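Local structure of replication protein (Sphinx1.76-related DNA, 6H24) at the interface of chains A and B. The protein probably initiates replication of its plasmid by binding origin DNA, the piece here being the N-terminal winged-helix WH1 domain of a longer protein. Numbering follows the deposited sequence. Chains: chain A/B, Replication protein.

Contacts 1 and 2 are neighbouring stretches of one chain A to chain B interface, the centres of their C-alpha atoms about 7 Å apart. They share A:Met103 and B:Arg85, which end strands 99-103 and 78-85. Contact 1 joins strand 99-103 of chain A to strand 88-95 of chain B by backbone bonds and adds a salt bridge from B:Arg85; contact 2 continues past the strand ends, where a chain A loop meets the turn of a chain B hairpin. The interface is two-fold symmetric, so both contacts recur with the chains exchanged, which suits a WH1 dimer, although the crystal assembly alone does not prove one.

Contact 1: the interface of chains A and B. Residues chain A 101-103, 110; chain B 85, 89-91.
B:Asn91 and A:Tyr102 pair as an antiparallel beta bridge across the chains. B:Asn91 N gives a nearly straight bond to A:Tyr102 O (2.9 Å, 174° at H), and A:Tyr102 N returns one to B:Asn91 O at 3.0 Å. The tyrosine CG lies between its backbone N and carbonyl carbon (chi1 62°), which brings the ring over the asparagine side chain. B:Asn91 CB sits against one ring face, offset toward the rim, 3.4 Å from A:Tyr102 CZ, in a CH-pi contact; ring and amide planes are turned 39° apart. A water spans A:Tyr102 O and the backbone oxygen of poorly ordered B:Arg89. Beyond the bridge, A:Met103 crosses B:Ile90 obliquely, its CG pressed tightly on B:Ile90 CB (3.4 Å), while its methyl CE lies on B:Arg85 CB. The arginine, bent at chi2, holds A:Glu110 side-on in a salt bridge: B:Arg85 NE meets A:Glu110 OE2 at 3.1 Å and B:Arg85 NH2 meets A:Glu110 OE1 at 3.2 Å, each oxygen approached on its syn side though somewhat out of the carboxylate plane. B:Ile90 braces this pair, with CG2 over the centre of the guanidinium face and CD1 against A:Glu110 CD (3.5 Å). Strand 99-103 of chain A thus lies beside strand 88-95 of chain B and extends the sheet from one WH1 domain into the other, with A:Glu110 reaching in from strand 108-113.

Contact 2: the interface of chains A and B. Residues chain A 103, 105-106; chain B 85, 87-88.
A:Thr106 and B:Arg87 meet loop to turn, both with psi near zero, where the chain bends away from the strands on either side. In this RepA-type winged-helix WH1 domain, B:Arg87 lies in the short turn between strands 78-85 and 88-95, and A:Thr106 in the loop between strands 99-103 and 108-113. B:Gly88, next after the arginine, has a positive phi of 158°, a value rarely taken by residues with a side chain, as the hairpin enters its second strand. The threonine touches with its methyl branch: A:Thr106 CG2 comes to 3.3 Å from B:Arg87 CB. Its first torsion of 57° turns OG1 back toward its own chain, A:Thr106 OG1 lying 3.9 Å from A:Met103 SD, and leaves CG2 facing the turn. The side chain of B:Arg87 is modelled no further than CB, so the structure does not show where its guanidinium goes. A:Asp105 flanks the turn more loosely, with A:Asp105 CB 4.1 Å from the backbone oxygen B:Arg87 O. On the strand side, the bend at chi3 of A:Met103 carries its methyl across the stem of B:Arg85 and leaves A:Met103 CE 4.1 Å from B:Gly88 O. With an alanine here in place of A:Met103, the thioether and its methyl would be gone, which would probably open a gap beside the turn and leave the aliphatic stem of B:Arg85 freer to shift.

Contact 1: the interface of chains A and B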
loop_
_atom_site.group_PDB
_atom_site.type_symbol
_atom_site.label_atom_id
_atom_site.label_comp_id
_atom_site.label_asym_id
_atom_site.label_seq_id
_atom_site.Cartn_x
_atom_site.Cartn_y
_atom_site.Cartn_z
ATOM N N GLY A 101 -1.304 -1.949 -11.659
ATOM C CA GLY A 101 -1.118 -2.950 -12.690
ATOM C C GLY A 101 -1.470 -2.383 -14.041
ATOM O O GLY A 101 -2.258 -1.442 -14.154
ATOM N N TYR A 102 -0.888 -2.976 -15.073
ATOM C CA TYR A 102 -1.210 -2.564 -16.430
ATOM C C TYR A 102 -1.275 -3.768 -17.350
ATOM O O TYR A 102 -0.512 -4.732 -17.203
ATOM C CB TYR A 102 -0.190 -1.551 -16.970
ATOM C CG TYR A 102 1.209 -2.094 -17.071
ATOM C CD1 TYR A 102 1.607 -2.826 -18.179
ATOM C CD2 TYR A 102 2.139 -1.854 -16.073
ATOM C CE1 TYR A 102 2.896 -3.331 -18.279
ATOM C CE2 TYR A 102 3.429 -2.340 -16.165
ATOM C CZ TYR A 102 3.800 -3.080 -17.269
ATOM O OH TYR A 102 5.087 -3.566 -17.364
ATOM N N MET A 103 -2.179 -3.673 -18.327
ATOM C CA MET A 103 -2.364 -4.686 -19.365
ATOM C C MET A 103 -2.182 -4.018 -20.726
ATOM O O MET A 103 -3.094 -3.342 -21.218
ATOM C CB MET A 103 -3.741 -5.322 -19.262
ATOM C CG MET A 103 -3.992 -6.046 -17.965
ATOM S SD MET A 103 -5.669 -6.691 -17.889
ATOM C CE MET A 103 -5.607 -7.888 -19.218
ATOM N N GLU A 110 -4.957 -0.930 -13.502
ATOM C CA GLU A 110 -5.654 -1.351 -12.296
ATOM C C GLU A 110 -4.970 -0.703 -11.103
ATOM O O GLU A 110 -3.742 -0.653 -11.049
ATOM C CB GLU A 110 -5.610 -2.867 -12.107
ATOM C CG GLU A 110 -6.604 -3.667 -12.890
ATOM C CD GLU A 110 -6.622 -5.109 -12.430
ATOM O OE1 GLU A 110 -5.927 -5.424 -11.435
ATOM O OE2 GLU A 110 -7.307 -5.928 -13.066
ATOM N N ARG B 85 -5.216 -12.736 -17.326
ATOM C CA ARG B 85 -6.558 -12.180 -17.402
ATOM C C ARG B 85 -7.216 -12.741 -18.658
ATOM O O ARG B 85 -6.585 -13.442 -19.453
ATOM C CB ARG B 85 -6.527 -10.645 -17.422
ATOM C CG ARG B 85 -6.014 -9.937 -16.135
ATOM C CD ARG B 85 -7.114 -9.632 -15.105
ATOM N NE ARG B 85 -6.619 -8.852 -13.962
ATOM C CZ ARG B 85 -6.009 -9.380 -12.904
ATOM N NH1 ARG B 85 -5.814 -10.688 -12.840
ATOM N NH2 ARG B 85 -5.592 -8.607 -11.910
ATOM N N ARG B 89 -2.166 -10.766 -20.338
ATOM C CA ARG B 89 -1.391 -10.762 -19.107
ATOM C C ARG B 89 -1.338 -9.370 -18.495
ATOM O O ARG B 89 -1.203 -8.370 -19.207
ATOM C CB ARG B 89 0.029 -11.256 -19.396
ATOM C CG ARG B 89 0.911 -11.452 -18.185
ATOM C CD ARG B 89 2.164 -12.233 -18.564
ATOM N NE ARG B 89 3.009 -11.508 -19.511
ATOM C CZ ARG B 89 4.060 -12.037 -20.135
ATOM N NH1 ARG B 89 4.394 -13.302 -19.923
ATOM N NH2 ARG B 89 4.773 -11.302 -20.977
ATOM N N ILE B 90 -1.434 -9.312 -17.167
ATOM C CA ILE B 90 -1.328 -8.060 -16.432
ATOM C C ILE B 90 -0.030 -8.076 -15.631
ATOM O O ILE B 90 0.331 -9.094 -15.027
ATOM C CB ILE B 90 -2.545 -7.814 -15.510
ATOM C CG1 ILE B 90 -2.415 -6.439 -14.842
ATOM C CG2 ILE B 90 -2.700 -8.916 -14.467
ATOM C CD1 ILE B 90 -3.703 -5.906 -14.239
ATOM N N ASN B 91 0.664 -6.936 -15.640
ATOM C CA ASN B 91 1.890 -6.718 -14.875
ATOM C C ASN B 91 1.548 -5.903 -13.635
ATOM O O ASN B 91 1.167 -4.734 -13.745
ATOM C CB ASN B 91 2.947 -6.000 -15.711
ATOM C CG ASN B 91 3.624 -6.918 -16.704
ATOM O OD1 ASN B 91 4.387 -7.799 -16.318
ATOM N ND2 ASN B 91 3.359 -6.712 -17.979
HETATM O O HOH W 1 0.793 -6.133 -19.780
#

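Contact 2: the interface of chains A and B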
loop_
_atom_site.group_PDB
_atom_site.type_symbol
_atom_site.label_atom_id
_atom_site.label_comp_id
_atom_site.label_asym_id
_atom_site.label_seq_id
_atom_site.Cartn_x
_atom_site.Cartn_y
_atom_site.Cartn_z
ATOM N N MET A 103 -2.179 -3.673 -18.327
ATOM C CA MET A 103 -2.364 -4.686 -19.365
ATOM C C MET A 103 -2.182 -4.018 -20.726
ATOM O O MET A 103 -3.094 -3.342 -21.218
ATOM C CB MET A 103 -3.741 -5.322 -19.262
ATOM C CG MET A 103 -3.992 -6.046 -17.965
ATOM S SD MET A 103 -5.669 -6.691 -17.889
ATOM C CE MET A 103 -5.607 -7.888 -19.218
ATOM N N ASP A 105 -2.139 -5.264 -23.712
ATOM C CA ASP A 105 -2.933 -5.764 -24.831
ATOM C C ASP A 105 -4.351 -5.194 -24.851
ATOM O O ASP A 105 -4.978 -5.174 -25.918
ATOM C CB ASP A 105 -2.967 -7.294 -24.806
ATOM C CG ASP A 105 -1.642 -7.911 -25.235
ATOM O OD1 ASP A 105 -0.707 -7.152 -25.574
ATOM O OD2 ASP A 105 -1.535 -9.154 -25.234
ATOM N N THR A 106 -4.879 -4.762 -23.705
ATOM C CA THR A 106 -6.220 -4.196 -23.627
ATOM C C THR A 106 -6.245 -2.715 -23.269
ATOM O O THR A 106 -7.335 -2.153 -23.104
ATOM C CB THR A 106 -7.063 -4.961 -22.597
ATOM O OG1 THR A 106 -6.403 -4.938 -21.324
ATOM C CG2 THR A 106 -7.275 -6.400 -23.037
ATOM N N ARG B 85 -5.216 -12.736 -17.326
ATOM C CA ARG B 85 -6.558 -12.180 -17.402
ATOM C C ARG B 85 -7.216 -12.741 -18.658
ATOM O O ARG B 85 -6.585 -13.442 -19.453
ATOM C CB ARG B 85 -6.527 -10.645 -17.422
ATOM C CG ARG B 85 -6.014 -9.937 -16.135
ATOM C CD ARG B 85 -7.114 -9.632 -15.105
ATOM N NE ARG B 85 -6.619 -8.852 -13.962
ATOM C CZ ARG B 85 -6.009 -9.380 -12.904
ATOM N NH1 ARG B 85 -5.814 -10.688 -12.840
ATOM N NH2 ARG B 85 -5.592 -8.607 -11.910
ATOM N N ARG B 87 -8.200 -11.340 -21.508
ATOM C CA ARG B 87 -7.671 -10.876 -22.784
ATOM C C ARG B 87 -6.150 -10.802 -22.829
ATOM O O ARG B 87 -5.600 -10.342 -23.835
ATOM C CB ARG B 87 -8.255 -9.501 -23.126
ATOM N N GLY B 88 -5.453 -11.237 -21.785
ATOM C CA GLY B 88 -4.001 -11.206 -21.817
ATOM C C GLY B 88 -3.410 -11.230 -20.417
ATOM O O GLY B 88 -4.059 -11.641 -19.459
#